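Cytochrome P450 (Picrophilus torridus, PDB 2RFB) probably works as a heme-dependent monooxygenase, inserting one atom of molecular oxygen into a substrate with electrons supplied by a redox partner. Local coordinates at residues G198-V203 with E223-Y228; R327-K332 with G336-F341. All blocks are in the same frame, centred on the assembly; numbering follows the deposited sequence.

Interaction 1: G198-V203 with E223-Y228; sequences GNMIRV and EETLRY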
ATOM      1  N   GLY A 198       9.048  -8.410  -0.553  1.00 61.73           N
ATOM      2  CA  GLY A 198      10.156  -8.797   0.317  1.00 61.47           C
ATOM      3  C   GLY A 198       9.647  -9.572   1.517  1.00 63.05           C
ATOM      4  O   GLY A 198      10.306 -10.501   1.969  1.00 64.08           O
ATOM      5  N   ASN A 199       8.463  -9.237   2.038  1.00 62.95           N
ATOM      6  CA  ASN A 199       7.967  -9.993   3.158  1.00 63.28           C
ATOM      7  C   ASN A 199       7.509 -11.427   2.753  1.00 64.70           C
ATOM      8  O   ASN A 199       7.671 -12.369   3.562  1.00 64.79           O
ATOM      9  CB  ASN A 199       6.849  -9.237   3.866  1.00 63.60           C
ATOM     10  CG  ASN A 199       7.323  -7.903   4.490  1.00 65.38           C
ATOM     11  OD1 ASN A 199       8.525  -7.639   4.627  1.00 62.98           O
ATOM     12  ND2 ASN A 199       6.366  -7.037   4.789  1.00 59.62           N
ATOM     13  N   MET A 200       6.995 -11.630   1.533  1.00 64.10           N
ATOM     14  CA  MET A 200       6.702 -13.012   1.090  1.00 64.81           C
ATOM     15  C   MET A 200       7.990 -13.824   0.942  1.00 65.07           C
ATOM     16  O   MET A 200       8.002 -15.064   1.138  1.00 64.09           O
ATOM     17  CB  MET A 200       5.952 -13.068  -0.230  1.00 64.10           C
ATOM     18  CG  MET A 200       4.642 -12.228  -0.207  1.00 65.59           C
ATOM     19  SD  MET A 200       3.636 -12.663  -1.627  1.00 65.14           S
ATOM     20  CE  MET A 200       4.500 -11.848  -2.959  1.00 64.13           C
ATOM     21  N   ILE A 201       9.086 -13.130   0.627  1.00 64.61           N
ATOM     22  CA  ILE A 201      10.331 -13.864   0.402  1.00 64.51           C
ATOM     23  C   ILE A 201      10.799 -14.272   1.801  1.00 64.38           C
ATOM     24  O   ILE A 201      11.245 -15.391   2.012  1.00 64.20           O
ATOM     25  CB  ILE A 201      11.380 -13.023  -0.412  1.00 64.58           C
ATOM     26  CG1 ILE A 201      10.924 -12.884  -1.865  1.00 64.27           C
ATOM     27  CG2 ILE A 201      12.792 -13.622  -0.329  1.00 63.42           C
ATOM     28  CD1 ILE A 201      11.602 -11.752  -2.639  1.00 64.80           C
ATOM     29  N   ARG A 202      10.635 -13.385   2.766  1.00 63.76           N
ATOM     30  CA  ARG A 202      10.930 -13.732   4.136  1.00 64.44           C
ATOM     31  C   ARG A 202      10.089 -14.926   4.683  1.00 64.80           C
ATOM     32  O   ARG A 202      10.577 -15.783   5.425  1.00 65.43           O
ATOM     33  CB  ARG A 202      10.738 -12.488   4.983  1.00 64.51           C
ATOM     34  CG  ARG A 202      11.011 -12.689   6.406  1.00 64.65           C
ATOM     35  CD  ARG A 202      10.897 -11.392   7.133  1.00 66.31           C
ATOM     36  NE  ARG A 202      11.087 -11.623   8.572  1.00 69.62           N
ATOM     37  CZ  ARG A 202      10.830 -10.714   9.506  1.00 70.86           C
ATOM     38  NH1 ARG A 202      10.398  -9.498   9.182  1.00 70.43           N
ATOM     39  NH2 ARG A 202      11.023 -11.013  10.763  1.00 71.42           N
ATOM     40  N   VAL A 203       8.816 -15.010   4.343  1.00 64.95           N
ATOM     41  CA  VAL A 203       8.073 -16.176   4.836  1.00 63.39           C
ATOM     42  C   VAL A 203       8.738 -17.424   4.255  1.00 63.56           C
ATOM     43  O   VAL A 203       9.007 -18.393   4.992  1.00 64.05           O
ATOM     44  CB  VAL A 203       6.564 -16.140   4.464  1.00 63.36           C
ATOM     45  CG1 VAL A 203       5.901 -17.514   4.771  1.00 60.58           C
ATOM     46  CG2 VAL A 203       5.872 -14.978   5.145  1.00 60.09           C
ATOM     47  N   GLU A 223      -2.574 -13.541   1.279  1.00 65.79           N
ATOM     48  CA  GLU A 223      -3.402 -13.098   2.400  1.00 66.89           C
ATOM     49  C   GLU A 223      -2.678 -13.338   3.720  1.00 66.61           C
ATOM     50  O   GLU A 223      -2.690 -12.462   4.582  1.00 67.14           O
ATOM     51  CB  GLU A 223      -4.814 -13.746   2.473  1.00 67.08           C
ATOM     52  CG  GLU A 223      -5.902 -13.238   1.481  1.00 70.88           C
ATOM     53  CD  GLU A 223      -5.919 -11.700   1.223  1.00 77.20           C
ATOM     54  OE1 GLU A 223      -5.733 -11.272   0.044  1.00 73.95           O
ATOM     55  OE2 GLU A 223      -6.127 -10.926   2.191  1.00 79.65           O
ATOM     56  N   GLU A 224      -2.049 -14.503   3.893  1.00 65.68           N
ATOM     57  CA  GLU A 224      -1.454 -14.767   5.199  1.00 65.42           C
ATOM     58  C   GLU A 224      -0.186 -13.932   5.396  1.00 66.07           C
ATOM     59  O   GLU A 224       0.160 -13.574   6.540  1.00 66.56           O
ATOM     60  CB  GLU A 224      -1.251 -16.267   5.458  1.00 65.29           C
ATOM     61  CG  GLU A 224      -0.605 -16.617   6.802  1.00 65.76           C
ATOM     62  CD  GLU A 224      -1.507 -16.479   8.013  1.00 68.30           C
ATOM     63  OE1 GLU A 224      -2.523 -15.744   7.977  1.00 71.72           O
ATOM     64  OE2 GLU A 224      -1.214 -17.133   9.038  1.00 67.21           O
ATOM     65  N   THR A 225       0.497 -13.565   4.307  1.00 66.18           N
ATOM     66  CA  THR A 225       1.642 -12.666   4.502  1.00 65.99           C
ATOM     67  C   THR A 225       1.157 -11.299   5.011  1.00 65.42           C
ATOM     68  O   THR A 225       1.811 -10.670   5.859  1.00 66.31           O
ATOM     69  CB  THR A 225       2.520 -12.519   3.216  1.00 66.25           C
ATOM     70  OG1 THR A 225       2.928 -13.825   2.734  1.00 67.28           O
ATOM     71  CG2 THR A 225       3.768 -11.665   3.518  1.00 64.62           C
ATOM     72  N   LEU A 226       0.052 -10.825   4.447  1.00 64.61           N
ATOM     73  CA  LEU A 226      -0.519  -9.491   4.748  1.00 64.59           C
ATOM     74  C   LEU A 226      -0.823  -9.439   6.220  1.00 64.80           C
ATOM     75  O   LEU A 226      -0.518  -8.468   6.931  1.00 64.62           O
ATOM     76  CB  LEU A 226      -1.821  -9.226   3.926  1.00 63.59           C
ATOM     77  CG  LEU A 226      -1.449  -8.819   2.487  1.00 64.52           C
ATOM     78  CD1 LEU A 226      -2.538  -9.070   1.499  1.00 63.27           C
ATOM     79  CD2 LEU A 226      -0.933  -7.377   2.346  1.00 60.72           C
ATOM     80  N   ARG A 227      -1.395 -10.528   6.677  1.00 63.96           N
ATOM     81  CA  ARG A 227      -1.687 -10.665   8.078  1.00 64.93           C
ATOM     82  C   ARG A 227      -0.409 -10.723   8.936  1.00 64.67           C
ATOM     83  O   ARG A 227      -0.330 -10.114  10.034  1.00 64.80           O
ATOM     84  CB  ARG A 227      -2.442 -11.959   8.262  1.00 63.78           C
ATOM     85  CG  ARG A 227      -3.075 -12.042   9.604  1.00 66.37           C
ATOM     86  CD  ARG A 227      -3.321 -13.553   9.958  1.00 69.34           C
ATOM     87  NE  ARG A 227      -2.782 -13.588  11.264  1.00 72.46           N
ATOM     88  CZ  ARG A 227      -1.737 -14.250  11.700  1.00 69.28           C
ATOM     89  NH1 ARG A 227      -1.111 -15.151  10.978  1.00 67.85           N
ATOM     90  NH2 ARG A 227      -1.399 -14.017  12.960  1.00 73.53           N
ATOM     91  N   TYR A 228       0.573 -11.472   8.453  1.00 63.06           N
ATOM     92  CA  TYR A 228       1.606 -11.913   9.344  1.00 63.84           C
ATOM     93  C   TYR A 228       2.796 -10.945   9.380  1.00 63.98           C
ATOM     94  O   TYR A 228       3.346 -10.703  10.460  1.00 64.04           O
ATOM     95  CB  TYR A 228       1.977 -13.313   8.958  1.00 63.85           C
ATOM     96  CG  TYR A 228       3.020 -14.039   9.743  1.00 64.61           C
ATOM     97  CD1 TYR A 228       2.675 -14.807  10.833  1.00 62.65           C
ATOM     98  CD2 TYR A 228       4.351 -14.088   9.293  1.00 67.67           C
ATOM     99  CE1 TYR A 228       3.615 -15.499  11.554  1.00 65.24           C
ATOM    100  CE2 TYR A 228       5.317 -14.828   9.973  1.00 65.84           C
ATOM    101  CZ  TYR A 228       4.941 -15.536  11.114  1.00 68.53           C
ATOM    102  OH  TYR A 228       5.864 -16.330  11.790  1.00 67.38           O
TER

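Interaction 2: R327-K332 with G336-F341; sequences RLLDNK and GYDKLF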
ATOM      1  N   ARG A 327      19.019  -6.163   4.989  1.00 70.51           N
ATOM      2  CA  ARG A 327      18.693  -5.413   6.166  1.00 71.43           C
ATOM      3  C   ARG A 327      17.269  -5.042   6.058  1.00 71.42           C
ATOM      4  O   ARG A 327      16.792  -4.775   4.972  1.00 71.50           O
ATOM      5  CB  ARG A 327      19.486  -4.114   6.285  1.00 71.59           C
ATOM      6  CG  ARG A 327      20.955  -4.240   6.569  1.00 75.07           C
ATOM      7  CD  ARG A 327      21.293  -5.061   7.840  1.00 78.53           C
ATOM      8  NE  ARG A 327      21.972  -6.283   7.432  1.00 80.98           N
ATOM      9  CZ  ARG A 327      23.234  -6.599   7.672  1.00 80.55           C
ATOM     10  NH1 ARG A 327      24.022  -5.821   8.405  1.00 80.85           N
ATOM     11  NH2 ARG A 327      23.690  -7.734   7.182  1.00 81.21           N
ATOM     12  N   LEU A 328      16.606  -5.020   7.211  1.00 71.71           N
ATOM     13  CA  LEU A 328      15.273  -4.546   7.308  1.00 72.58           C
ATOM     14  C   LEU A 328      15.295  -3.059   7.266  1.00 72.38           C
ATOM     15  O   LEU A 328      16.245  -2.462   7.666  1.00 73.55           O
ATOM     16  CB  LEU A 328      14.653  -5.048   8.616  1.00 72.63           C
ATOM     17  CG  LEU A 328      14.309  -6.547   8.629  1.00 73.87           C
ATOM     18  CD1 LEU A 328      13.699  -6.841   9.998  1.00 75.86           C
ATOM     19  CD2 LEU A 328      13.354  -7.012   7.452  1.00 68.23           C
ATOM     20  N   LEU A 329      14.240  -2.465   6.755  1.00 73.78           N
ATOM     21  CA  LEU A 329      14.035  -1.040   6.845  1.00 74.57           C
ATOM     22  C   LEU A 329      14.039  -0.611   8.320  1.00 76.38           C
ATOM     23  O   LEU A 329      13.655  -1.390   9.212  1.00 76.12           O
ATOM     24  CB  LEU A 329      12.701  -0.681   6.194  1.00 72.87           C
ATOM     25  CG  LEU A 329      12.671  -0.725   4.662  1.00 71.63           C
ATOM     26  CD1 LEU A 329      11.218  -0.791   4.191  1.00 68.11           C
ATOM     27  CD2 LEU A 329      13.478   0.505   3.987  1.00 60.49           C
ATOM     28  N   ASP A 330      14.457   0.626   8.561  1.00 77.74           N
ATOM     29  CA  ASP A 330      14.479   1.192   9.908  1.00 80.05           C
ATOM     30  C   ASP A 330      13.152   1.804  10.417  1.00 80.17           C
ATOM     31  O   ASP A 330      12.950   1.888  11.638  1.00 81.84           O
ATOM     32  CB  ASP A 330      15.651   2.179  10.043  1.00 80.87           C
ATOM     33  CG  ASP A 330      16.265   2.573   8.660  1.00 86.51           C
ATOM     34  OD1 ASP A 330      15.673   2.232   7.561  1.00 88.64           O
ATOM     35  OD2 ASP A 330      17.352   3.225   8.686  1.00 88.50           O
ATOM     36  N   ASN A 331      12.251   2.211   9.523  1.00 79.13           N
ATOM     37  CA  ASN A 331      11.062   2.952   9.919  1.00 78.16           C
ATOM     38  C   ASN A 331      10.017   2.062  10.661  1.00 77.84           C
ATOM     39  O   ASN A 331       9.604   1.019  10.145  1.00 77.50           O
ATOM     40  CB  ASN A 331      10.487   3.623   8.671  1.00 77.76           C
ATOM     41  CG  ASN A 331       9.189   4.435   8.943  1.00 81.81           C
ATOM     42  OD1 ASN A 331       8.594   4.981   8.007  1.00 85.85           O
ATOM     43  ND2 ASN A 331       8.750   4.504  10.201  1.00 83.31           N
ATOM     44  N   LYS A 332       9.566   2.463  11.848  1.00 76.81           N
ATOM     45  CA  LYS A 332       8.663   1.583  12.606  1.00 76.62           C
ATOM     46  C   LYS A 332       7.238   1.505  12.055  1.00 74.81           C
ATOM     47  O   LYS A 332       6.496   0.573  12.311  1.00 74.16           O
ATOM     48  CB  LYS A 332       8.695   1.891  14.091  1.00 76.90           C
ATOM     49  CG  LYS A 332       8.081   3.238  14.479  1.00 80.45           C
ATOM     50  CD  LYS A 332       8.553   3.709  15.911  1.00 79.62           C
ATOM     51  CE  LYS A 332       7.389   4.478  16.670  1.00 85.39           C
ATOM     52  NZ  LYS A 332       6.134   3.637  17.039  1.00 83.27           N
ATOM     53  N   GLY A 336       9.578  -4.121   6.038  1.00 63.97           N
ATOM     54  CA  GLY A 336      10.103  -4.570   4.773  1.00 63.77           C
ATOM     55  C   GLY A 336      11.595  -4.459   4.759  1.00 65.56           C
ATOM     56  O   GLY A 336      12.224  -4.008   5.751  1.00 66.18           O
ATOM     57  N   TYR A 337      12.183  -4.857   3.640  1.00 65.72           N
ATOM     58  CA  TYR A 337      13.633  -4.880   3.531  1.00 66.53           C
ATOM     59  C   TYR A 337      14.120  -3.592   2.902  1.00 66.87           C
ATOM     60  O   TYR A 337      13.452  -2.998   2.063  1.00 67.87           O
ATOM     61  CB  TYR A 337      14.084  -6.065   2.661  1.00 66.78           C
ATOM     62  CG  TYR A 337      13.952  -7.351   3.396  1.00 65.97           C
ATOM     63  CD1 TYR A 337      12.694  -7.958   3.545  1.00 64.44           C
ATOM     64  CD2 TYR A 337      15.062  -7.929   4.022  1.00 62.69           C
ATOM     65  CE1 TYR A 337      12.550  -9.126   4.259  1.00 63.53           C
ATOM     66  CE2 TYR A 337      14.931  -9.117   4.719  1.00 63.60           C
ATOM     67  CZ  TYR A 337      13.659  -9.708   4.826  1.00 65.16           C
ATOM     68  OH  TYR A 337      13.496 -10.858   5.558  1.00 67.85           O
ATOM     69  N   ASP A 338      15.285  -3.156   3.327  1.00 66.63           N
ATOM     70  CA  ASP A 338      15.902  -2.034   2.713  1.00 67.05           C
ATOM     71  C   ASP A 338      16.558  -2.576   1.450  1.00 67.23           C
ATOM     72  O   ASP A 338      16.355  -2.023   0.367  1.00 67.44           O
ATOM     73  CB  ASP A 338      16.920  -1.436   3.663  1.00 68.16           C
ATOM     74  CG  ASP A 338      17.754  -0.329   3.021  1.00 68.49           C
ATOM     75  OD1 ASP A 338      17.276   0.363   2.115  1.00 71.33           O
ATOM     76  OD2 ASP A 338      18.880  -0.134   3.468  1.00 70.01           O
ATOM     77  N   LYS A 339      17.314  -3.668   1.614  1.00 66.00           N
ATOM     78  CA  LYS A 339      17.941  -4.402   0.551  1.00 65.42           C
ATOM     79  C   LYS A 339      17.784  -5.882   0.864  1.00 65.57           C
ATOM     80  O   LYS A 339      17.814  -6.296   2.052  1.00 64.78           O
ATOM     81  CB  LYS A 339      19.442  -4.101   0.525  1.00 66.84           C
ATOM     82  CG  LYS A 339      19.852  -2.768   0.003  1.00 67.37           C
ATOM     83  CD  LYS A 339      21.287  -2.575   0.357  1.00 70.94           C
ATOM     84  CE  LYS A 339      21.688  -1.120   0.366  1.00 73.22           C
ATOM     85  NZ  LYS A 339      21.894  -0.645  -1.029  1.00 76.94           N
ATOM     86  N   LEU A 340      17.663  -6.695  -0.186  1.00 64.77           N
ATOM     87  CA  LEU A 340      17.456  -8.125  -0.009  1.00 64.43           C
ATOM     88  C   LEU A 340      18.312  -8.913  -0.994  1.00 65.21           C
ATOM     89  O   LEU A 340      18.158  -8.789  -2.214  1.00 66.01           O
ATOM     90  CB  LEU A 340      15.992  -8.484  -0.171  1.00 63.76           C
ATOM     91  CG  LEU A 340      15.498  -9.858   0.336  1.00 64.02           C
ATOM     92  CD1 LEU A 340      13.966  -9.929   0.397  1.00 63.29           C
ATOM     93  CD2 LEU A 340      15.987 -10.988  -0.580  1.00 64.50           C
ATOM     94  N   PHE A 341      19.220  -9.713  -0.462  1.00 65.35           N
ATOM     95  CA  PHE A 341      20.097 -10.517  -1.296  1.00 67.04           C
ATOM     96  C   PHE A 341      19.900 -11.949  -0.922  1.00 67.51           C
ATOM     97  O   PHE A 341      19.857 -12.312   0.258  1.00 67.33           O
ATOM     98  CB  PHE A 341      21.568 -10.169  -1.087  1.00 66.42           C
ATOM     99  CG  PHE A 341      21.904  -8.797  -1.470  1.00 67.48           C
ATOM    100  CD1 PHE A 341      21.761  -7.757  -0.554  1.00 67.89           C
ATOM    101  CD2 PHE A 341      22.351  -8.516  -2.747  1.00 67.12           C
ATOM    102  CE1 PHE A 341      22.084  -6.456  -0.908  1.00 66.53           C
ATOM    103  CE2 PHE A 341      22.646  -7.212  -3.110  1.00 68.75           C
ATOM    104  CZ  PHE A 341      22.519  -6.179  -2.176  1.00 66.91           C
TER

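Interaction 1: G198-V203 with E223-Y228
Asn199 meets Thr225 through its CB, which lies 3.9 Å from Thr225 CG2; its flat amide is turned to other work, with ND2 donating to the carbonyl oxygens of Leu335 and Tyr229. The other flat group to look at is the guanidinium of Arg227, on the second helix. The carboxylate of Glu224 sits at its edge and in its plane, with Arg227 NH1 2.8 Å from Glu224 OE2 in a salt bridge whose hydrogen bond is bent and weak. This is the ExxR pair of the P450 K helix, and Arg281 gives Glu224 a second positive partner.

Thr225 carries the contact. Its CG2 rests against the backbone of the first helix, 3.8 Å from Met200 N and as close to Asn199 C. The other branch swings beside its own backbone nitrogen (chi1 -54°), so that OG1 can give its hydrogen to Phe221 O one turn back while packing 3.8 Å from Met200 CG. Val203 CG2 closes in on the same oxygen from 4.0 Å.

Segments 198-203 of the long helix 175-206 and 223-228 of the K helix (218-228) cross nearly at right angles (98°), their local axes 9.8 Å apart at the closest. From CG onward Met200 bends away from Thr225, toward Ala305 and Leu309 of helix 298-315, while Val203 packs on Phe277 in a loop.

Interaction 2: R327-K332 with G336-F341
Leu328 sets its CD2 methyl squarely over the ring of Tyr337, 3.7 Å from the ring centroid and only 8° off the normal, a CH-pi contact. The opposite face takes Leu340 CD1, displaced toward the rim, so the phenol is held between two leucine methyls. Next to this, Leu329 folds over the backbone of the returning chain: its CG lies 3.5 Å from Tyr337 O, and its CD2 reaches across to Asp338 CB at 4.0 Å.

Three backbone hydrogen bonds fix the pairing. The one from Leu329 N to Gly336 O is short, 2.7 Å, and nearly straight (170°). Asp338 N reaches Arg327 O at 2.8 Å. On the far side of the same residue, Arg327 N spans a longer 3.2 Å to Lys339 O. Asp338 and Lys339 thus both stand against the single residue Arg327: a classic beta bulge, which shifts the antiparallel register by one where the chain turns a corner. By its place in the sequence this is probably the C-terminal hairpin of the P450 fold.

With CG of Tyr337 beside its backbone nitrogen (chi1 -74°), the ring comes to lie where Leu328 can cover one face, and its hydroxyl is hydrogen-bonded to the hydroxyl of Tyr323. With an alanine here, the space between the methyls of Leu328 and Leu340 would probably be left unfilled and the hydroxyl of Tyr323 without this partner. Further out, Ile95 of helix 94-99 and Ile321 pack on Tyr337, and Glu191 and Asn195 of helix 175-206 border Leu329.

In the fold
Along the chain the two contacts come in series: interaction 1 joins helix 175-206 to the K helix, and interaction 2 follows near the C-terminus. Their centres lie about 14 Å apart, yet they touch directly, because residues 198-203 meet the K helix on one flank and the 327-332/336-341 pairing on another. Asn199 OD1 lies 3.5 Å from Gly336 CA, Gly198 O is as close to Tyr337 CE1, and Ile201 CG2 packs on Leu340 CD1. Helix 175-206 therefore links the ExxR helix, whose Leu226 touches the heme, with the probable C-terminal hairpin, and the Asn199 amide lies where the two contacts meet.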